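Local structure of multicopper oxidase (Arthrobacter sp. FB24, 3GDC) at residues S3-L17 / V185-V197. The protein probably oxidises phenolic or related substrates at a mononuclear copper and passes the electrons to a copper cluster that reduces dioxygen to water, as in laccases. Sequence-based numbering, arbitrary orientation.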
loop_
_atom_site.group_PDB
_atom_site.type_symbol
_atom_site.label_atom_id
_atom_site.label_comp_id
_atom_site.label_asym_id
_atom_site.label_seq_id
_atom_site.Cartn_x
_atom_site.Cartn_y
_atom_site.Cartn_z
ATOM N N SER A 3 17.654 -3.653 -24.879
ATOM C CA SER A 3 16.223 -3.953 -25.025
ATOM C C SER A 3 15.898 -4.273 -26.482
ATOM O O SER A 3 16.628 -3.859 -27.391
ATOM C CB SER A 3 15.371 -2.769 -24.557
ATOM O OG SER A 3 15.605 -1.615 -25.356
ATOM N N VAL A 4 14.807 -5.004 -26.705
ATOM C CA VAL A 4 14.402 -5.361 -28.064
ATOM C C VAL A 4 13.876 -4.113 -28.764
ATOM O O VAL A 4 13.025 -3.411 -28.219
ATOM C CB VAL A 4 13.325 -6.482 -28.082
ATOM C CG1 VAL A 4 13.011 -6.910 -29.510
ATOM C CG2 VAL A 4 13.798 -7.686 -27.291
ATOM N N LEU A 5 14.388 -3.830 -29.965
ATOM C CA LEU A 5 13.932 -2.663 -30.709
ATOM C C LEU A 5 12.458 -2.776 -31.060
ATOM O O LEU A 5 11.972 -3.855 -31.391
ATOM C CB LEU A 5 14.756 -2.441 -31.982
ATOM C CG LEU A 5 16.220 -2.039 -31.780
ATOM C CD1 LEU A 5 16.836 -1.726 -33.139
ATOM C CD2 LEU A 5 16.353 -0.844 -30.860
ATOM N N ALA A 6 11.768 -1.643 -30.985
ATOM C CA ALA A 6 10.326 -1.560 -31.208
ATOM C C ALA A 6 9.859 -2.267 -32.480
ATOM O O ALA A 6 8.902 -3.040 -32.439
ATOM C CB ALA A 6 9.871 -0.090 -31.199
ATOM N N GLU A 7 10.543 -2.013 -33.599
ATOM C CA GLU A 7 10.190 -2.634 -34.875
ATOM C C GLU A 7 10.195 -4.156 -34.785
ATOM O O GLU A 7 9.300 -4.810 -35.312
ATOM C CB GLU A 7 11.137 -2.172 -35.990
ATOM C CG GLU A 7 10.743 -2.672 -37.378
ATOM C CD GLU A 7 11.400 -1.888 -38.505
ATOM O OE1 GLU A 7 11.547 -0.647 -38.369
ATOM O OE2 GLU A 7 11.753 -2.512 -39.534
ATOM N N ARG A 8 11.202 -4.699 -34.107
ATOM C CA ARG A 8 11.357 -6.141 -33.928
ATOM C C ARG A 8 10.389 -6.685 -32.877
ATOM O O ARG A 8 9.821 -7.769 -33.039
ATOM C CB ARG A 8 12.803 -6.448 -33.532
ATOM C CG ARG A 8 13.093 -7.899 -33.199
ATOM C CD ARG A 8 14.594 -8.105 -33.044
ATOM N NE ARG A 8 14.894 -9.267 -32.217
ATOM C CZ ARG A 8 16.086 -9.521 -31.681
ATOM N NH1 ARG A 8 17.109 -8.686 -31.876
ATOM N NH2 ARG A 8 16.251 -10.606 -30.945
ATOM N N ALA A 9 10.203 -5.924 -31.801
ATOM C CA ALA A 9 9.363 -6.365 -30.690
ATOM C C ALA A 9 7.872 -6.422 -31.042
ATOM O O ALA A 9 7.149 -7.313 -30.575
ATOM C CB ALA A 9 9.583 -5.468 -29.493
ATOM N N GLY A 10 7.420 -5.471 -31.857
ATOM C CA GLY A 10 6.005 -5.352 -32.193
ATOM C C GLY A 10 5.266 -4.382 -31.285
ATOM O O GLY A 10 4.049 -4.235 -31.403
ATOM N N ILE A 11 6.002 -3.744 -30.369
ATOM C CA ILE A 11 5.483 -2.692 -29.470
ATOM C C ILE A 11 6.483 -1.528 -29.457
ATOM O O ILE A 11 7.698 -1.765 -29.390
ATOM C CB ILE A 11 5.337 -3.207 -27.998
ATOM C CG1 ILE A 11 4.414 -4.424 -27.900
ATOM C CG2 ILE A 11 4.842 -2.096 -27.062
ATOM C CD1 ILE A 11 4.502 -5.157 -26.552
ATOM N N ASP A 12 5.987 -0.290 -29.527
ATOM C CA ASP A 12 6.834 0.907 -29.372
ATOM C C ASP A 12 6.433 1.666 -28.112
ATOM O O ASP A 12 5.533 2.508 -28.149
ATOM C CB ASP A 12 6.749 1.824 -30.600
ATOM C CG ASP A 12 7.748 2.992 -30.551
ATOM O OD1 ASP A 12 8.374 3.263 -29.501
ATOM O OD2 ASP A 12 7.907 3.659 -31.593
ATOM N N PRO A 13 7.089 1.364 -26.981
ATOM C CA PRO A 13 6.749 2.016 -25.709
ATOM C C PRO A 13 6.880 3.542 -25.730
ATOM O O PRO A 13 6.110 4.236 -25.049
ATOM C CB PRO A 13 7.748 1.400 -24.723
ATOM C CG PRO A 13 8.079 0.040 -25.347
ATOM C CD PRO A 13 8.161 0.363 -26.813
ATOM N N THR A 14 7.850 4.057 -26.490
ATOM C CA THR A 14 8.034 5.509 -26.608
ATOM C C THR A 14 6.821 6.164 -27.259
ATOM O O THR A 14 6.349 7.202 -26.793
ATOM C CB THR A 14 9.334 5.871 -27.377
ATOM O OG1 THR A 14 10.456 5.451 -26.597
ATOM C CG2 THR A 14 9.456 7.376 -27.594
ATOM N N ALA A 15 6.324 5.550 -28.330
ATOM C CA ALA A 15 5.125 6.036 -29.004
ATOM C C ALA A 15 3.919 5.967 -28.058
ATOM O O ALA A 15 3.147 6.934 -27.935
ATOM C CB ALA A 15 4.870 5.228 -30.258
ATOM N N ILE A 16 3.787 4.835 -27.372
ATOM C CA ILE A 16 2.696 4.610 -26.409
ATOM C C ILE A 16 2.680 5.686 -25.321
ATOM O O ILE A 16 1.616 6.163 -24.906
ATOM C CB ILE A 16 2.796 3.190 -25.797
ATOM C CG1 ILE A 16 2.466 2.156 -26.882
ATOM C CG2 ILE A 16 1.870 3.039 -24.566
ATOM C CD1 ILE A 16 2.518 0.707 -26.425
ATOM N N LEU A 17 3.876 6.077 -24.881
ATOM C CA LEU A 17 4.055 7.054 -23.826
ATOM C C LEU A 17 3.246 8.340 -24.054
ATOM O O LEU A 17 2.718 8.922 -23.102
ATOM C CB LEU A 17 5.545 7.377 -23.690
ATOM C CG LEU A 17 6.073 8.249 -22.568
ATOM C CD1 LEU A 17 5.929 7.521 -21.224
ATOM C CD2 LEU A 17 7.535 8.533 -22.883
ATOM N N VAL A 185 7.481 -0.914 -18.163
ATOM C CA VAL A 185 6.566 0.205 -18.316
ATOM C C VAL A 185 6.308 0.399 -19.808
ATOM O O VAL A 185 7.239 0.534 -20.611
ATOM C CB VAL A 185 7.045 1.500 -17.605
ATOM C CG1 VAL A 185 8.533 1.787 -17.852
ATOM C CG2 VAL A 185 6.192 2.698 -18.043
ATOM N N ASN A 186 5.032 0.372 -20.186
ATOM C CA ASN A 186 4.638 0.538 -21.589
ATOM C C ASN A 186 5.045 -0.543 -22.590
ATOM O O ASN A 186 5.079 -0.302 -23.790
ATOM C CB ASN A 186 4.982 1.959 -22.082
ATOM C CG ASN A 186 4.082 3.000 -21.470
ATOM O OD1 ASN A 186 3.113 2.657 -20.785
ATOM N ND2 ASN A 186 4.383 4.276 -21.706
ATOM N N GLY A 187 5.333 -1.744 -22.093
ATOM C CA GLY A 187 5.357 -2.919 -22.947
ATOM C C GLY A 187 6.646 -3.703 -23.059
ATOM O O GLY A 187 6.596 -4.923 -23.222
ATOM N N LEU A 188 7.790 -3.022 -22.993
ATOM C CA LEU A 188 9.076 -3.692 -23.235
ATOM C C LEU A 188 10.075 -3.480 -22.101
ATOM O O LEU A 188 10.458 -2.345 -21.818
ATOM C CB LEU A 188 9.706 -3.208 -24.535
ATOM C CG LEU A 188 8.999 -3.432 -25.866
ATOM C CD1 LEU A 188 9.894 -2.830 -26.965
ATOM C CD2 LEU A 188 8.743 -4.918 -26.096
ATOM N N PRO A 189 10.500 -4.574 -21.457
ATOM C CA PRO A 189 11.524 -4.522 -20.418
ATOM C C PRO A 189 12.736 -3.695 -20.862
ATOM O O PRO A 189 13.243 -3.883 -21.979
ATOM C CB PRO A 189 11.912 -5.989 -20.264
ATOM C CG PRO A 189 10.642 -6.707 -20.546
ATOM C CD PRO A 189 10.023 -5.954 -21.670
ATOM N N PHE A 190 13.148 -2.768 -20.000
ATOM C CA PHE A 190 14.347 -1.922 -20.190
ATOM C C PHE A 190 14.351 -0.966 -21.395
ATOM O O PHE A 190 15.388 -0.353 -21.692
ATOM C CB PHE A 190 15.629 -2.770 -20.253
ATOM C CG PHE A 190 15.840 -3.676 -19.073
ATOM C CD1 PHE A 190 16.126 -3.154 -17.813
ATOM C CD2 PHE A 190 15.818 -5.054 -19.236
ATOM C CE1 PHE A 190 16.346 -4.001 -16.722
ATOM C CE2 PHE A 190 16.044 -5.912 -18.150
ATOM C CZ PHE A 190 16.309 -5.387 -16.897
ATOM N N HIS A 191 13.215 -0.803 -22.072
ATOM C CA HIS A 191 13.166 0.096 -23.234
ATOM C C HIS A 191 13.671 1.508 -22.923
ATOM O O HIS A 191 14.430 2.095 -23.723
ATOM C CB HIS A 191 11.754 0.141 -23.840
ATOM C CG HIS A 191 11.580 1.189 -24.898
ATOM N ND1 HIS A 191 11.913 0.976 -26.219
ATOM C CD2 HIS A 191 11.103 2.455 -24.829
ATOM C CE1 HIS A 191 11.650 2.068 -26.917
ATOM N NE2 HIS A 191 11.152 2.977 -26.098
ATOM N N PHE A 192 13.260 2.058 -21.779
ATOM C CA PHE A 192 13.607 3.444 -21.441
ATOM C C PHE A 192 15.023 3.590 -20.852
ATOM O O PHE A 192 15.463 4.695 -20.532
ATOM C CB PHE A 192 12.527 4.088 -20.554
ATOM C CG PHE A 192 11.182 4.185 -21.231
ATOM C CD1 PHE A 192 10.970 5.121 -22.252
ATOM C CD2 PHE A 192 10.147 3.320 -20.884
ATOM C CE1 PHE A 192 9.730 5.218 -22.904
ATOM C CE2 PHE A 192 8.886 3.409 -21.527
ATOM C CZ PHE A 192 8.685 4.360 -22.541
ATOM N N MET A 193 15.728 2.471 -20.741
ATOM C CA MET A 193 17.178 2.507 -20.487
ATOM C C MET A 193 17.880 2.907 -21.776
ATOM O O MET A 193 18.804 3.732 -21.764
ATOM C CB MET A 193 17.709 1.153 -20.018
ATOM C CG MET A 193 17.178 0.661 -18.672
ATOM S SD MET A 193 17.744 1.662 -17.285
ATOM C CE MET A 193 19.478 1.161 -17.189
ATOM N N ASP A 194 17.429 2.323 -22.882
ATOM C CA ASP A 194 18.039 2.555 -24.199
ATOM C C ASP A 194 17.506 3.792 -24.882
ATOM O O ASP A 194 18.216 4.427 -25.680
ATOM C CB ASP A 194 17.829 1.339 -25.100
ATOM C CG ASP A 194 18.590 0.134 -24.617
ATOM O OD1 ASP A 194 19.656 0.324 -23.988
ATOM O OD2 ASP A 194 18.133 -1.003 -24.866
ATOM N N PHE A 195 16.246 4.118 -24.587
ATOM C CA PHE A 195 15.553 5.246 -25.182
ATOM C C PHE A 195 14.941 6.081 -24.073
ATOM O O PHE A 195 13.746 5.992 -23.812
ATOM C CB PHE A 195 14.498 4.750 -26.182
ATOM C CG PHE A 195 15.096 3.979 -27.317
ATOM C CD1 PHE A 195 15.660 4.654 -28.398
ATOM C CD2 PHE A 195 15.163 2.588 -27.278
ATOM C CE1 PHE A 195 16.256 3.953 -29.437
ATOM C CE2 PHE A 195 15.755 1.879 -28.312
ATOM C CZ PHE A 195 16.300 2.564 -29.395
ATOM N N PRO A 196 15.784 6.868 -23.376
ATOM C CA PRO A 196 15.275 7.623 -22.231
ATOM C C PRO A 196 14.108 8.546 -22.586
ATOM O O PRO A 196 13.996 9.016 -23.730
ATOM C CB PRO A 196 16.490 8.452 -21.790
ATOM C CG PRO A 196 17.662 7.665 -22.237
ATOM C CD PRO A 196 17.228 7.094 -23.575
ATOM N N VAL A 197 13.247 8.796 -21.604
ATOM C CA VAL A 197 12.125 9.722 -21.774
ATOM C C VAL A 197 12.643 11.160 -21.849
ATOM O O VAL A 197 13.173 11.681 -20.870
ATOM C CB VAL A 197 11.128 9.601 -20.606
ATOM C CG1 VAL A 197 9.920 10.508 -20.838
ATOM C CG2 VAL A 197 10.680 8.158 -20.434
HETATM O O HOH W 1 13.612 -1.024 -27.255
HETATM O O HOH W 2 13.152 -5.613 -24.243
HETATM O O HOH W 3 11.604 7.545 -25.039
#
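Pro13 sets the CB-CG-CD side of its ring over one face of the His191 imidazole, its CD 3.8 Å from the ring centroid and only 7° off the normal, a CH-pi contact. Pro13 CG also packs against Leu188 CG at 3.6 Å; Leu188 CD2 lies on Ala9 CB while CD1 reaches the carbonyl oxygens of Val4 and Ile11. In the plane of the imidazole, at its edge, Thr14 OG1 hydrogen-bonds His191 NE2 at 2.6 Å; OG1 stands beside its own backbone N (chi1 -66°), at the start of the helix that Asp12 caps. His191 ND1 meets a water at 2.8 Å that also donates to Ser3 OG and Val4 O. An alanine in place of His191 would probably leave Thr14 OG1 and this water without a shared partner and strip the face on which Pro13 rests. At the far end of helix 191-194, Asp194 OD2 takes two bonds from Ser3, from N at 2.7 Å and from OG at 2.6 Å. Leu17 CD2 fits against Val197 CG1 at 3.7 Å, while the amide of Asn186 turns to the backbone of Val166 and Val168. The N-terminal segment is thus fastened to the second cupredoxin-like domain by Pro13, Leu188 and the imidazole at the centre, where Asn186 O is buried under Pro13 without a hydrogen-bond partner, and by the polar Ser3-Asp194 and Thr14-His191 bonds; with both ring nitrogens engaged, the imidazole is probably fixed in its rotation.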